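Local structure of luciferase-like enzymeAMP-CoA-ligase (Zophobas atratus, 4W8O) at residues Glu251-Leu256 / Glu284-Ser289; Arg292-Gly297 / Gln311-Ala316; Leu60-Lys65 / Ile88-Leu93; Thr70-Phe75 / Lys96-Asp101; Asn372-Leu377 / Val419-Lys424. The protein probably activates carboxylic acids with ATP as an AMP-CoA ligase of the ANL superfamily, resembling beetle luciferase although it comes from a nonluminescent mealworm. All blocks are in the same frame, centred on the assembly; numbering follows the deposited sequence.

Contact 1 (Glu251-Leu256 / Glu284-Ser289)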
# COMPACT_ATOMS: atom_id res chain seq x y z
N GLU A 251 7.21 -5.73 -17.74
CA GLU A 251 7.74 -6.56 -18.82
C GLU A 251 8.94 -7.30 -18.28
O GLU A 251 9.74 -6.72 -17.55
CB GLU A 251 8.15 -5.73 -20.03
CG GLU A 251 7.02 -5.45 -21.01
CD GLU A 251 6.38 -4.09 -20.81
OE1 GLU A 251 7.11 -3.08 -20.91
OE2 GLU A 251 5.15 -4.03 -20.58
N GLY A 252 9.08 -8.57 -18.65
CA GLY A 252 10.14 -9.43 -18.14
C GLY A 252 11.53 -8.86 -18.33
O GLY A 252 12.28 -8.68 -17.38
N GLU A 253 11.85 -8.57 -19.58
CA GLU A 253 13.17 -8.08 -19.97
C GLU A 253 13.52 -6.77 -19.28
O GLU A 253 14.59 -6.62 -18.68
CB GLU A 253 13.20 -7.88 -21.48
CG GLU A 253 14.60 -7.79 -22.05
CD GLU A 253 15.17 -9.14 -22.42
OE1 GLU A 253 16.40 -9.32 -22.30
OE2 GLU A 253 14.39 -10.03 -22.85
N LYS A 254 12.60 -5.81 -19.36
CA LYS A 254 12.84 -4.48 -18.79
C LYS A 254 12.98 -4.55 -17.27
O LYS A 254 13.74 -3.79 -16.70
CB LYS A 254 11.74 -3.49 -19.20
CG LYS A 254 11.58 -3.38 -20.71
CD LYS A 254 11.40 -1.94 -21.20
CE LYS A 254 11.69 -1.83 -22.69
NZ LYS A 254 11.86 -0.42 -23.14
N THR A 255 12.26 -5.46 -16.64
CA THR A 255 12.35 -5.63 -15.19
C THR A 255 13.75 -6.13 -14.81
O THR A 255 14.35 -5.63 -13.87
CB THR A 255 11.28 -6.59 -14.65
OG1 THR A 255 9.97 -6.07 -14.93
CG2 THR A 255 11.42 -6.76 -13.15
N LEU A 256 14.27 -7.11 -15.55
CA LEU A 256 15.63 -7.60 -15.29
C LEU A 256 16.67 -6.51 -15.53
O LEU A 256 17.62 -6.38 -14.76
CB LEU A 256 15.94 -8.85 -16.12
CG LEU A 256 15.07 -10.09 -15.84
CD1 LEU A 256 15.64 -11.30 -16.57
CD2 LEU A 256 14.95 -10.38 -14.35
N GLU A 284 21.17 -15.07 -17.55
CA GLU A 284 22.53 -14.95 -17.02
C GLU A 284 23.24 -13.72 -17.59
O GLU A 284 24.16 -13.19 -16.96
CB GLU A 284 23.37 -16.19 -17.33
CG GLU A 284 22.64 -17.52 -17.22
CD GLU A 284 21.82 -17.87 -18.46
OE1 GLU A 284 22.25 -17.53 -19.60
OE2 GLU A 284 20.75 -18.48 -18.30
N ARG A 285 22.81 -13.27 -18.76
CA ARG A 285 23.36 -12.05 -19.36
C ARG A 285 23.02 -10.77 -18.57
O ARG A 285 23.56 -9.71 -18.87
CB ARG A 285 22.95 -11.92 -20.84
CG ARG A 285 21.48 -11.60 -21.09
CD ARG A 285 21.02 -12.08 -22.46
NE ARG A 285 19.58 -12.35 -22.49
CZ ARG A 285 18.62 -11.46 -22.76
NH1 ARG A 285 17.35 -11.85 -22.74
NH2 ARG A 285 18.91 -10.19 -23.04
N TYR A 286 22.13 -10.88 -17.58
CA TYR A 286 21.88 -9.80 -16.63
C TYR A 286 22.57 -10.06 -15.30
O TYR A 286 22.56 -11.18 -14.80
CB TYR A 286 20.37 -9.63 -16.41
CG TYR A 286 19.68 -9.12 -17.63
CD1 TYR A 286 19.86 -7.81 -18.05
CD2 TYR A 286 18.87 -9.95 -18.40
CE1 TYR A 286 19.25 -7.33 -19.19
CE2 TYR A 286 18.25 -9.48 -19.55
CZ TYR A 286 18.45 -8.17 -19.93
OH TYR A 286 17.84 -7.68 -21.06
N ASP A 287 23.17 -9.02 -14.75
CA ASP A 287 23.74 -9.07 -13.41
C ASP A 287 22.61 -8.81 -12.42
O ASP A 287 22.18 -7.67 -12.24
CB ASP A 287 24.85 -8.03 -13.26
CG ASP A 287 25.45 -7.99 -11.86
OD1 ASP A 287 25.10 -8.82 -11.01
OD2 ASP A 287 26.28 -7.10 -11.62
N LEU A 288 22.15 -9.88 -11.78
CA LEU A 288 21.04 -9.81 -10.84
C LEU A 288 21.51 -10.02 -9.40
O LEU A 288 20.69 -10.30 -8.53
CB LEU A 288 20.01 -10.89 -11.19
CG LEU A 288 19.53 -10.92 -12.64
CD1 LEU A 288 18.59 -12.10 -12.84
CD2 LEU A 288 18.87 -9.60 -13.03
N SER A 289 22.81 -9.88 -9.15
CA SER A 289 23.38 -10.24 -7.84
C SER A 289 22.94 -9.33 -6.69
O SER A 289 23.07 -9.72 -5.53
CB SER A 289 24.91 -10.31 -7.90
OG SER A 289 25.46 -9.06 -8.26
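Polar bonds at the outer edge of this surface contact converge on one carboxylate oxygen. Tyr286 OH donates to Glu253 OE1 over 2.5 Å, a short bond that uses the anti lone pair of that oxygen and lies close to the ring plane. The Arg285 guanidinium forms a salt bridge to the same atom, NH1 lying 2.7 Å from Glu253 OE1, yet both its bonds to OE1 are bent and weak, that from NH1 to OE2 long and weak. Glu253 gets there with CG anti to the backbone N (chi1 -162°) and a bend at chi2. Arg285 NH1 also donates to Pro281 O, and Tyr286 OH is also hydrogen-bonded to Gln257 NE2.

The junction joins the first turn of helix 252-262 to the loop leading into strand 293-297, within the AMP-binding region of the ANL fold.

Apolar packing lies beneath. Leu256 CB sits over one face of the Tyr286 ring, 4.1 Å from its centroid, a CH-pi contact. An alanine in place of Tyr286 would remove ring and hydroxyl together and would probably loosen both the cover on Leu256 and the hold on Glu253. Further in, Leu256 CD2 meets Leu288 CD2 at 4.2 Å.

Contact 2 (Arg292-Gly297 / Gln311-Ala316); sequences RCLLTG and QLFPKA
Leu294 and Phe313 cross at about a right angle, and their meeting is the buried end of this contact. The leucine leaves its strand with CG anti to the backbone N (chi1 -160°), which carries CD1 to within 3.8 Å of Phe313 CE2, obliquely to the ring. Phe313 is the first residue to depart from helical backbone angles at the end of helix 303-312; its CG stands anti to the carbonyl carbon, and CG of neighbouring Leu312 lies over the centre of one ring face. Leu256 and Ile259 of helix 252-262 also pack on this ring.

Arg292 and Lys315, at the outer end, are arranged differently: they run side by side and point the same way. Arg292 bends at chi2 so that NH1 comes 3.6 Å from Lys315 CB, touching the aliphatic root of the lysine, while the two like charges stay apart, with Arg292 NH2 and Lys315 NZ separated by 6.1 Å. The polar end of the arginine is engaged by Ser289 O. Between these pairs the backbones come close, Ala316 CA lying 3.3 Å from Arg292 O in a CA-H...O contact.

A type I turn from Phe313 to Ala316, closed by Ala316 N to Phe313 O, reverses the chain toward strand 317-324. The arrangement is that of a beta-alpha-beta crossover, whose first strand, 293-297, carries Thr296, which lines the pocket where polyethylene glycol is bound.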
# COMPACT_ATOMS: atom_id res chain seq x y z
N ARG A 292 17.56 -9.44 -3.61
CA ARG A 292 17.44 -10.23 -2.38
C ARG A 292 16.04 -10.75 -2.06
O ARG A 292 15.91 -11.69 -1.28
CB ARG A 292 17.94 -9.42 -1.18
CG ARG A 292 19.40 -9.02 -1.26
CD ARG A 292 20.33 -10.16 -0.90
NE ARG A 292 21.72 -9.78 -1.12
CZ ARG A 292 22.33 -9.77 -2.31
NH1 ARG A 292 21.67 -10.14 -3.40
NH2 ARG A 292 23.60 -9.40 -2.41
N CYS A 293 15.00 -10.15 -2.63
CA CYS A 293 13.65 -10.43 -2.17
C CYS A 293 12.56 -10.18 -3.22
O CYS A 293 12.33 -9.04 -3.63
CB CYS A 293 13.37 -9.58 -0.92
SG CYS A 293 11.89 -10.06 -0.02
N LEU A 294 11.89 -11.24 -3.65
CA LEU A 294 10.73 -11.13 -4.52
C LEU A 294 9.47 -11.27 -3.68
O LEU A 294 9.18 -12.35 -3.16
CB LEU A 294 10.76 -12.18 -5.63
CG LEU A 294 9.89 -11.89 -6.86
CD1 LEU A 294 10.27 -12.80 -8.03
CD2 LEU A 294 8.41 -12.02 -6.55
N LEU A 295 8.73 -10.17 -3.54
CA LEU A 295 7.53 -10.11 -2.71
C LEU A 295 6.31 -10.35 -3.59
O LEU A 295 6.17 -9.76 -4.66
CB LEU A 295 7.43 -8.74 -2.03
CG LEU A 295 8.53 -8.43 -1.00
CD1 LEU A 295 8.73 -6.94 -0.82
CD2 LEU A 295 8.24 -9.11 0.33
N THR A 296 5.42 -11.21 -3.14
CA THR A 296 4.28 -11.54 -3.95
C THR A 296 3.15 -12.05 -3.09
O THR A 296 3.31 -12.25 -1.89
CB THR A 296 4.67 -12.56 -5.06
OG1 THR A 296 3.65 -12.60 -6.06
CG2 THR A 296 4.90 -13.97 -4.47
N GLY A 297 1.99 -12.21 -3.71
CA GLY A 297 0.81 -12.75 -3.04
C GLY A 297 -0.42 -12.19 -3.73
O GLY A 297 -0.29 -11.37 -4.65
N GLN A 311 15.50 -20.13 -8.73
CA GLN A 311 16.60 -20.41 -9.66
C GLN A 311 17.00 -19.16 -10.44
O GLN A 311 18.18 -18.89 -10.62
CB GLN A 311 16.23 -21.53 -10.62
CG GLN A 311 15.98 -22.87 -9.96
CD GLN A 311 15.52 -23.92 -10.95
OE1 GLN A 311 14.32 -24.13 -11.14
NE2 GLN A 311 16.47 -24.56 -11.61
N LEU A 312 16.00 -18.40 -10.88
CA LEU A 312 16.26 -17.16 -11.61
C LEU A 312 17.03 -16.16 -10.73
O LEU A 312 17.93 -15.45 -11.20
CB LEU A 312 14.95 -16.54 -12.08
CG LEU A 312 15.03 -15.21 -12.83
CD1 LEU A 312 16.00 -15.30 -14.00
CD2 LEU A 312 13.64 -14.79 -13.32
N PHE A 313 16.66 -16.11 -9.45
CA PHE A 313 17.26 -15.21 -8.47
C PHE A 313 17.91 -16.02 -7.36
O PHE A 313 17.33 -16.16 -6.28
CB PHE A 313 16.20 -14.29 -7.87
CG PHE A 313 15.47 -13.46 -8.88
CD1 PHE A 313 16.12 -12.42 -9.52
CD2 PHE A 313 14.13 -13.70 -9.17
CE1 PHE A 313 15.45 -11.64 -10.45
CE2 PHE A 313 13.46 -12.93 -10.10
CZ PHE A 313 14.12 -11.90 -10.74
N PRO A 314 19.13 -16.54 -7.61
CA PRO A 314 19.77 -17.45 -6.65
C PRO A 314 20.18 -16.80 -5.32
O PRO A 314 20.20 -17.49 -4.30
CB PRO A 314 20.99 -17.98 -7.41
CG PRO A 314 21.29 -16.93 -8.42
CD PRO A 314 19.99 -16.27 -8.78
N LYS A 315 20.49 -15.51 -5.32
CA LYS A 315 20.82 -14.79 -4.07
C LYS A 315 19.59 -14.24 -3.34
O LYS A 315 19.72 -13.64 -2.27
CB LYS A 315 21.82 -13.65 -4.34
CG LYS A 315 23.28 -14.07 -4.43
CD LYS A 315 23.64 -14.60 -5.81
CE LYS A 315 25.10 -15.03 -5.91
NZ LYS A 315 26.04 -13.89 -5.70
N ALA A 316 18.39 -14.45 -3.89
CA ALA A 316 17.17 -13.91 -3.30
C ALA A 316 16.33 -14.98 -2.61
O ALA A 316 16.52 -16.17 -2.83
CB ALA A 316 16.34 -13.22 -4.37

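Contact 3 (Leu60-Lys65 / Ile88-Leu93)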
# COMPACT_ATOMS: atom_id res chain seq x y z
N LEU A 60 1.72 24.56 1.51
CA LEU A 60 1.48 25.98 1.80
C LEU A 60 0.44 26.56 0.84
O LEU A 60 -0.39 27.36 1.24
CB LEU A 60 2.78 26.80 1.73
CG LEU A 60 3.74 26.57 2.90
CD1 LEU A 60 5.12 27.11 2.55
CD2 LEU A 60 3.22 27.23 4.17
N ASN A 61 0.46 26.13 -0.41
CA ASN A 61 -0.55 26.57 -1.36
C ASN A 61 -1.91 25.93 -1.09
O ASN A 61 -2.94 26.60 -1.18
CB ASN A 61 -0.08 26.31 -2.80
CG ASN A 61 0.99 27.29 -3.24
OD1 ASN A 61 0.90 28.49 -2.95
ND2 ASN A 61 2.01 26.80 -3.92
N LEU A 62 -1.93 24.65 -0.74
CA LEU A 62 -3.18 23.98 -0.34
C LEU A 62 -3.84 24.69 0.85
O LEU A 62 -5.06 24.81 0.92
CB LEU A 62 -2.94 22.51 -0.02
CG LEU A 62 -2.76 21.55 -1.20
CD1 LEU A 62 -2.33 20.18 -0.69
CD2 LEU A 62 -4.02 21.43 -2.03
N GLN A 63 -3.00 25.17 1.77
CA GLN A 63 -3.44 25.88 2.95
C GLN A 63 -4.14 27.20 2.58
O GLN A 63 -5.18 27.55 3.13
CB GLN A 63 -2.22 26.14 3.85
CG GLN A 63 -2.50 26.52 5.28
CD GLN A 63 -1.23 26.48 6.12
OE1 GLN A 63 -0.26 27.18 5.83
NE2 GLN A 63 -1.22 25.65 7.15
N LYS A 64 -3.56 27.90 1.61
CA LYS A 64 -4.15 29.15 1.12
C LYS A 64 -5.49 28.91 0.42
O LYS A 64 -6.35 29.80 0.43
CB LYS A 64 -3.17 29.86 0.18
CG LYS A 64 -1.91 30.37 0.87
CD LYS A 64 -0.93 31.00 -0.10
CE LYS A 64 0.25 31.61 0.64
NZ LYS A 64 1.31 32.11 -0.27
N LYS A 65 -5.66 27.73 -0.17
CA LYS A 65 -6.94 27.34 -0.77
C LYS A 65 -7.99 26.92 0.26
O LYS A 65 -9.12 26.59 -0.11
CB LYS A 65 -6.76 26.18 -1.76
CG LYS A 65 -5.98 26.50 -3.02
CD LYS A 65 -5.88 25.23 -3.86
CE LYS A 65 -5.34 25.50 -5.24
NZ LYS A 65 -6.26 26.27 -6.11
N ILE A 88 1.55 13.71 -0.10
CA ILE A 88 2.44 14.01 1.03
C ILE A 88 2.10 15.37 1.61
O ILE A 88 2.00 15.54 2.83
CB ILE A 88 3.93 13.99 0.59
CG1 ILE A 88 4.37 12.57 0.25
CG2 ILE A 88 4.84 14.59 1.65
CD1 ILE A 88 5.56 12.50 -0.69
N ALA A 89 1.94 16.35 0.72
CA ALA A 89 1.59 17.72 1.09
C ALA A 89 0.27 17.77 1.86
O ALA A 89 0.17 18.41 2.92
CB ALA A 89 1.52 18.59 -0.16
N SER A 90 -0.74 17.09 1.32
CA SER A 90 -2.06 17.02 1.96
C SER A 90 -1.97 16.38 3.34
O SER A 90 -2.62 16.82 4.29
CB SER A 90 -3.03 16.24 1.07
OG SER A 90 -3.31 16.94 -0.12
N SER A 91 -1.15 15.33 3.45
CA SER A 91 -0.91 14.67 4.73
C SER A 91 -0.25 15.60 5.75
O SER A 91 -0.54 15.49 6.93
CB SER A 91 -0.08 13.41 4.53
OG SER A 91 -0.83 12.44 3.82
N TYR A 92 0.62 16.51 5.30
CA TYR A 92 1.22 17.51 6.21
C TYR A 92 0.14 18.34 6.90
O TYR A 92 0.31 18.75 8.05
CB TYR A 92 2.15 18.48 5.48
CG TYR A 92 3.43 17.92 4.89
CD1 TYR A 92 3.98 16.72 5.34
CD2 TYR A 92 4.14 18.64 3.92
CE1 TYR A 92 5.16 16.23 4.81
CE2 TYR A 92 5.32 18.16 3.38
CZ TYR A 92 5.83 16.95 3.82
OH TYR A 92 7.01 16.46 3.30
N LEU A 93 -0.95 18.59 6.20
CA LEU A 93 -2.06 19.38 6.73
C LEU A 93 -3.08 18.54 7.50
O LEU A 93 -4.07 19.07 8.00
CB LEU A 93 -2.76 20.12 5.60
CG LEU A 93 -1.84 21.02 4.77
CD1 LEU A 93 -2.64 21.70 3.68
CD2 LEU A 93 -1.14 22.05 5.65
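Leu62 reaches across to the last turn of helix 85-92 and lays its CD1 methyl against Ser90, with CD1 3.4 Å from Ser90 OG. Its CG stands anti to the carbonyl carbon (chi1 -77°), which directs CD1 at the helix; that methyl also lies 4.2 Å from Ala89 CB. The serine hydroxyl is not left to face carbon alone, since Ser90 OG is hydrogen-bonded to Pro86 O one turn earlier in its own helix. A small polar group whose bonding is met within the helix can thus form part of an otherwise apolar surface.

Leu93, just beyond that helix, reaches back toward helix 48-64. Its two methyls divide the work: CD1 approaches the root of the leucine, 3.8 Å from Leu62 CB, whereas CD2 lies 3.9 Å from Gln63 NE2. The glutamine is extended beyond CG and crosses Leu93 obliquely, placing its amide nitrogen beside a methyl at the exposed border of the contact. No hydrogen bond joins the two segments, and the interface rests on van der Waals contact, largely through methyl groups.

Met159 of helix 156-159 also touches Leu62, and Leu93 continues onto Ile67, so that helix and the loop at Ile67 add to the surroundings of the two leucines. The whole is helix-to-helix packing within the AMP-binding region: the end of helix 48-64 lies against helix 85-92, the connecting helix of the beta-alpha-beta unit formed with strands 72-76 and 96-99.

Contact 4 (Thr70-Phe75 / Lys96-Asp101)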
# COMPACT_ATOMS: atom_id res chain seq x y z
N THR A 70 -9.99 18.37 8.04
CA THR A 70 -11.31 17.78 7.79
C THR A 70 -11.58 17.45 6.31
O THR A 70 -12.48 16.69 6.01
CB THR A 70 -12.45 18.67 8.34
OG1 THR A 70 -12.30 20.00 7.84
CG2 THR A 70 -12.43 18.72 9.87
N ASP A 71 -10.80 18.02 5.40
CA ASP A 71 -11.02 17.82 3.98
C ASP A 71 -10.46 16.50 3.46
O ASP A 71 -9.51 15.97 4.01
CB ASP A 71 -10.41 18.95 3.17
CG ASP A 71 -11.06 20.28 3.45
OD1 ASP A 71 -12.30 20.34 3.37
OD2 ASP A 71 -10.34 21.25 3.75
N VAL A 72 -11.07 16.00 2.40
CA VAL A 72 -10.57 14.83 1.66
C VAL A 72 -9.92 15.31 0.37
O VAL A 72 -10.50 16.10 -0.36
CB VAL A 72 -11.72 13.87 1.30
CG1 VAL A 72 -11.23 12.73 0.40
CG2 VAL A 72 -12.36 13.32 2.56
N VAL A 73 -8.71 14.84 0.09
CA VAL A 73 -8.03 15.16 -1.15
C VAL A 73 -7.83 13.85 -1.91
O VAL A 73 -7.31 12.87 -1.38
CB VAL A 73 -6.67 15.84 -0.93
CG1 VAL A 73 -6.03 16.20 -2.27
CG2 VAL A 73 -6.83 17.09 -0.07
N CYS A 74 -8.27 13.86 -3.16
CA CYS A 74 -8.30 12.67 -3.98
C CYS A 74 -7.25 12.72 -5.10
O CYS A 74 -6.86 13.80 -5.54
CB CYS A 74 -9.69 12.55 -4.57
SG CYS A 74 -10.02 10.96 -5.30
N PHE A 75 -6.80 11.56 -5.54
CA PHE A 75 -5.77 11.44 -6.57
C PHE A 75 -6.17 10.40 -7.61
O PHE A 75 -6.60 9.30 -7.26
CB PHE A 75 -4.43 11.07 -5.93
CG PHE A 75 -4.03 12.03 -4.86
CD1 PHE A 75 -4.50 11.88 -3.57
CD2 PHE A 75 -3.26 13.14 -5.17
CE1 PHE A 75 -4.18 12.81 -2.59
CE2 PHE A 75 -2.94 14.07 -4.20
CZ PHE A 75 -3.40 13.91 -2.92
N LYS A 96 -7.41 14.04 4.74
CA LYS A 96 -7.61 12.64 4.40
C LYS A 96 -7.21 12.46 2.93
O LYS A 96 -7.69 13.21 2.08
CB LYS A 96 -9.08 12.24 4.58
CG LYS A 96 -9.56 12.19 6.02
CD LYS A 96 -10.15 13.50 6.53
CE LYS A 96 -10.32 13.48 8.04
NZ LYS A 96 -9.05 13.74 8.78
N VAL A 97 -6.36 11.48 2.65
CA VAL A 97 -5.94 11.21 1.26
C VAL A 97 -6.46 9.87 0.77
O VAL A 97 -6.51 8.90 1.52
CB VAL A 97 -4.40 11.26 1.06
CG1 VAL A 97 -3.87 12.63 1.43
CG2 VAL A 97 -3.68 10.17 1.86
N VAL A 98 -6.85 9.85 -0.50
CA VAL A 98 -7.44 8.66 -1.12
C VAL A 98 -7.12 8.62 -2.61
O VAL A 98 -7.16 9.64 -3.29
CB VAL A 98 -8.97 8.59 -0.86
CG1 VAL A 98 -9.70 9.78 -1.46
CG2 VAL A 98 -9.53 7.28 -1.41
N ASN A 99 -6.82 7.44 -3.12
CA ASN A 99 -6.49 7.26 -4.53
C ASN A 99 -7.55 6.49 -5.30
O ASN A 99 -8.14 5.54 -4.78
CB ASN A 99 -5.13 6.57 -4.64
CG ASN A 99 -4.04 7.33 -3.92
OD1 ASN A 99 -3.47 8.26 -4.47
ND2 ASN A 99 -3.76 6.95 -2.66
N LEU A 100 -7.80 6.93 -6.53
CA LEU A 100 -8.68 6.22 -7.46
C LEU A 100 -7.86 5.52 -8.53
O LEU A 100 -6.76 5.97 -8.87
CB LEU A 100 -9.64 7.19 -8.13
CG LEU A 100 -10.43 8.10 -7.21
CD1 LEU A 100 -11.30 9.02 -8.05
CD2 LEU A 100 -11.28 7.33 -6.21
N ASP A 101 -8.39 4.43 -9.07
CA ASP A 101 -7.71 3.67 -10.12
C ASP A 101 -8.11 4.26 -11.46
O ASP A 101 -9.29 4.28 -11.80
CB ASP A 101 -8.13 2.19 -10.05
CG ASP A 101 -7.22 1.26 -10.87
OD1 ASP A 101 -6.54 1.72 -11.82
OD2 ASP A 101 -7.22 0.05 -10.56
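Strands 72-75 and 96-99 are tightest along their backbones, where the five backbone hydrogen bonds of a parallel strand pair run from Lys96 N to Asp71 O at one end to Leu100 N to Phe75 O at the other. The last is nearly straight, 2.8 Å with an N-H...O angle of 176°. Several side chains meet diagonally, two residues out of register. Val72 CG1 meets Val98 CG1 at 3.8 Å, and Cys74 SG lies 3.5 Å from Leu100 CG. On the opposite face Phe75 CE1 touches Val97 CB, while Asn99, in register with Phe75, brings OD1 3.3 Å from Phe75 CB. An alanine in place of Phe75 would remove the ring and is likely to leave Val97 less well packed.

The Thr70 end is looser and more exposed: Lys96 bends at chi2 and chi4, passing CD 3.6 Å from Asp71 O before NZ is hydrogen-bonded to Ser69 O and Thr179 O.

Helix 85-92 covers the face of Val73 and Phe75, helix 106-116 packs on Val98 and Leu100, and strands 120-124 and 179-184 flank the pair.

Contact 5 (Asn372-Leu377 / Val419-Lys424)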
# COMPACT_ATOMS: atom_id res chain seq x y z
N ASN A 372 -5.03 -27.89 11.02
CA ASN A 372 -5.67 -28.79 10.03
C ASN A 372 -7.18 -28.90 10.20
O ASN A 372 -7.77 -29.98 10.00
CB ASN A 372 -5.01 -30.17 10.06
CG ASN A 372 -3.53 -30.11 9.77
OD1 ASN A 372 -3.13 -29.77 8.66
ND2 ASN A 372 -2.71 -30.43 10.76
N GLN A 373 -7.81 -27.79 10.58
CA GLN A 373 -9.26 -27.67 10.66
C GLN A 373 -9.64 -26.36 9.97
O GLN A 373 -9.33 -25.27 10.47
CB GLN A 373 -9.72 -27.66 12.11
CG GLN A 373 -9.18 -28.82 12.94
CD GLN A 373 -9.68 -28.80 14.38
OE1 GLN A 373 -8.88 -28.89 15.33
NE2 GLN A 373 -10.99 -28.70 14.56
N LYS A 374 -10.28 -26.47 8.81
CA LYS A 374 -10.64 -25.30 8.03
C LYS A 374 -11.79 -24.52 8.68
O LYS A 374 -12.67 -25.09 9.31
CB LYS A 374 -10.96 -25.66 6.57
CG LYS A 374 -12.22 -26.48 6.35
CD LYS A 374 -12.70 -26.43 4.91
CE LYS A 374 -13.81 -25.41 4.73
NZ LYS A 374 -14.08 -25.08 3.30
N GLY A 375 -11.73 -23.20 8.56
CA GLY A 375 -12.75 -22.30 9.09
C GLY A 375 -12.51 -20.89 8.57
O GLY A 375 -11.73 -20.70 7.64
N GLU A 376 -13.16 -19.91 9.19
CA GLU A 376 -13.06 -18.52 8.75
C GLU A 376 -11.85 -17.86 9.42
O GLU A 376 -11.72 -17.89 10.65
CB GLU A 376 -14.33 -17.74 9.11
CG GLU A 376 -15.64 -18.50 8.84
CD GLU A 376 -16.88 -17.64 9.02
OE1 GLU A 376 -16.88 -16.71 9.87
OE2 GLU A 376 -17.88 -17.89 8.32
N LEU A 377 -10.96 -17.28 8.62
CA LEU A 377 -9.83 -16.52 9.18
C LEU A 377 -10.29 -15.20 9.78
O LEU A 377 -10.94 -14.39 9.12
CB LEU A 377 -8.74 -16.24 8.14
CG LEU A 377 -7.67 -17.31 8.06
CD1 LEU A 377 -8.23 -18.55 7.38
CD2 LEU A 377 -6.44 -16.80 7.32
N VAL A 419 -4.70 -20.14 3.01
CA VAL A 419 -5.98 -19.57 2.61
C VAL A 419 -6.47 -20.37 1.42
O VAL A 419 -5.71 -20.58 0.47
CB VAL A 419 -5.85 -18.08 2.22
CG1 VAL A 419 -7.20 -17.51 1.77
CG2 VAL A 419 -5.29 -17.27 3.38
N ILE A 420 -7.72 -20.82 1.47
CA ILE A 420 -8.22 -21.70 0.42
C ILE A 420 -9.35 -21.11 -0.43
O ILE A 420 -9.39 -21.36 -1.63
CB ILE A 420 -8.58 -23.11 0.97
CG1 ILE A 420 -9.73 -23.06 1.98
CG2 ILE A 420 -7.35 -23.73 1.64
CD1 ILE A 420 -10.04 -24.40 2.62
N GLU A 421 -10.24 -20.32 0.15
CA GLU A 421 -11.34 -19.72 -0.61
C GLU A 421 -12.01 -18.57 0.12
O GLU A 421 -11.81 -18.39 1.32
CB GLU A 421 -12.41 -20.78 -0.95
CG GLU A 421 -13.22 -21.26 0.25
CD GLU A 421 -14.30 -22.25 -0.14
OE1 GLU A 421 -13.99 -23.21 -0.88
OE2 GLU A 421 -15.46 -22.07 0.30
N ARG A 422 -12.81 -17.81 -0.61
CA ARG A 422 -13.60 -16.73 -0.03
C ARG A 422 -15.01 -17.21 0.28
O ARG A 422 -15.58 -18.03 -0.43
CB ARG A 422 -13.68 -15.54 -0.99
CG ARG A 422 -12.35 -14.86 -1.24
CD ARG A 422 -12.53 -13.39 -1.57
NE ARG A 422 -13.22 -12.66 -0.50
CZ ARG A 422 -12.66 -12.24 0.63
NH1 ARG A 422 -11.38 -12.46 0.90
NH2 ARG A 422 -13.39 -11.58 1.52
N ILE A 423 -15.57 -16.67 1.36
CA ILE A 423 -16.96 -16.92 1.71
C ILE A 423 -17.85 -16.18 0.70
O ILE A 423 -17.65 -14.99 0.44
CB ILE A 423 -17.24 -16.43 3.15
CG1 ILE A 423 -16.41 -17.25 4.15
CG2 ILE A 423 -18.73 -16.53 3.47
CD1 ILE A 423 -16.15 -16.54 5.46
N LYS A 424 -18.82 -16.89 0.12
CA LYS A 424 -19.71 -16.29 -0.88
C LYS A 424 -20.71 -15.30 -0.27
O LYS A 424 -21.15 -15.46 0.87
CB LYS A 424 -20.49 -17.37 -1.63
CG LYS A 424 -19.73 -18.02 -2.78
CD LYS A 424 -20.52 -19.17 -3.38
CE LYS A 424 -21.80 -18.71 -4.07
NZ LYS A 424 -22.65 -19.85 -4.50
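The touching parts of the two segments run 82° apart, their nearest CA atoms more than 8 Å from each other, so side chains alone bridge them. Both belong to a five-stranded antiparallel sheet in which strand 403-411 separates 367-380 from the outermost strand 417-422; a classic beta bulge at Ile420 and Glu421 faces Ile408 of that middle strand.

On the more buried side Leu377 CD2 meets Val419 CG2 at 4.1 Å, the two side chains crossing obliquely, with Tyr322 touching both. Toward the surface, Lys374 and Ile420 cross at about a right angle, with Lys374 CD 4.1 Å from Ile420 CD1. The lysine CG takes the crowded position between backbone N and carbonyl carbon (chi1 68°), and a bend at chi3 follows. Its NZ stays 4.5 Å from Glu421 OE2, beyond a salt bridge though perhaps still a favourable attraction.

Glu376 spends its charge on Arg378 through OE1, while its other oxygen, OE2, rests 3.6 Å from the CD1 methyl of Ile423.

Contacts 3 and 4 are buried, contact 2 is partly so, and contacts 1 and 5 lie at the surface. Contact 3 involves helix 85-92, crossover helix of the unit whose strands make contact 4; they touch where Ser90 meets Val73 and Val97: helix packing without hydrogen bonds sits on a strand pair built from them. Contacts 1 and 2 likewise adjoin, Phe313 of 311-316 packing against Leu256 and Leu288, so that the apolar side of contact 1 runs into the interior while its salt bridge stays outside. Contact 5, in a separate antiparallel sheet, stands apart, its centre about 28 Å from that of contact 2, and its opposite charges approach without forming a salt bridge.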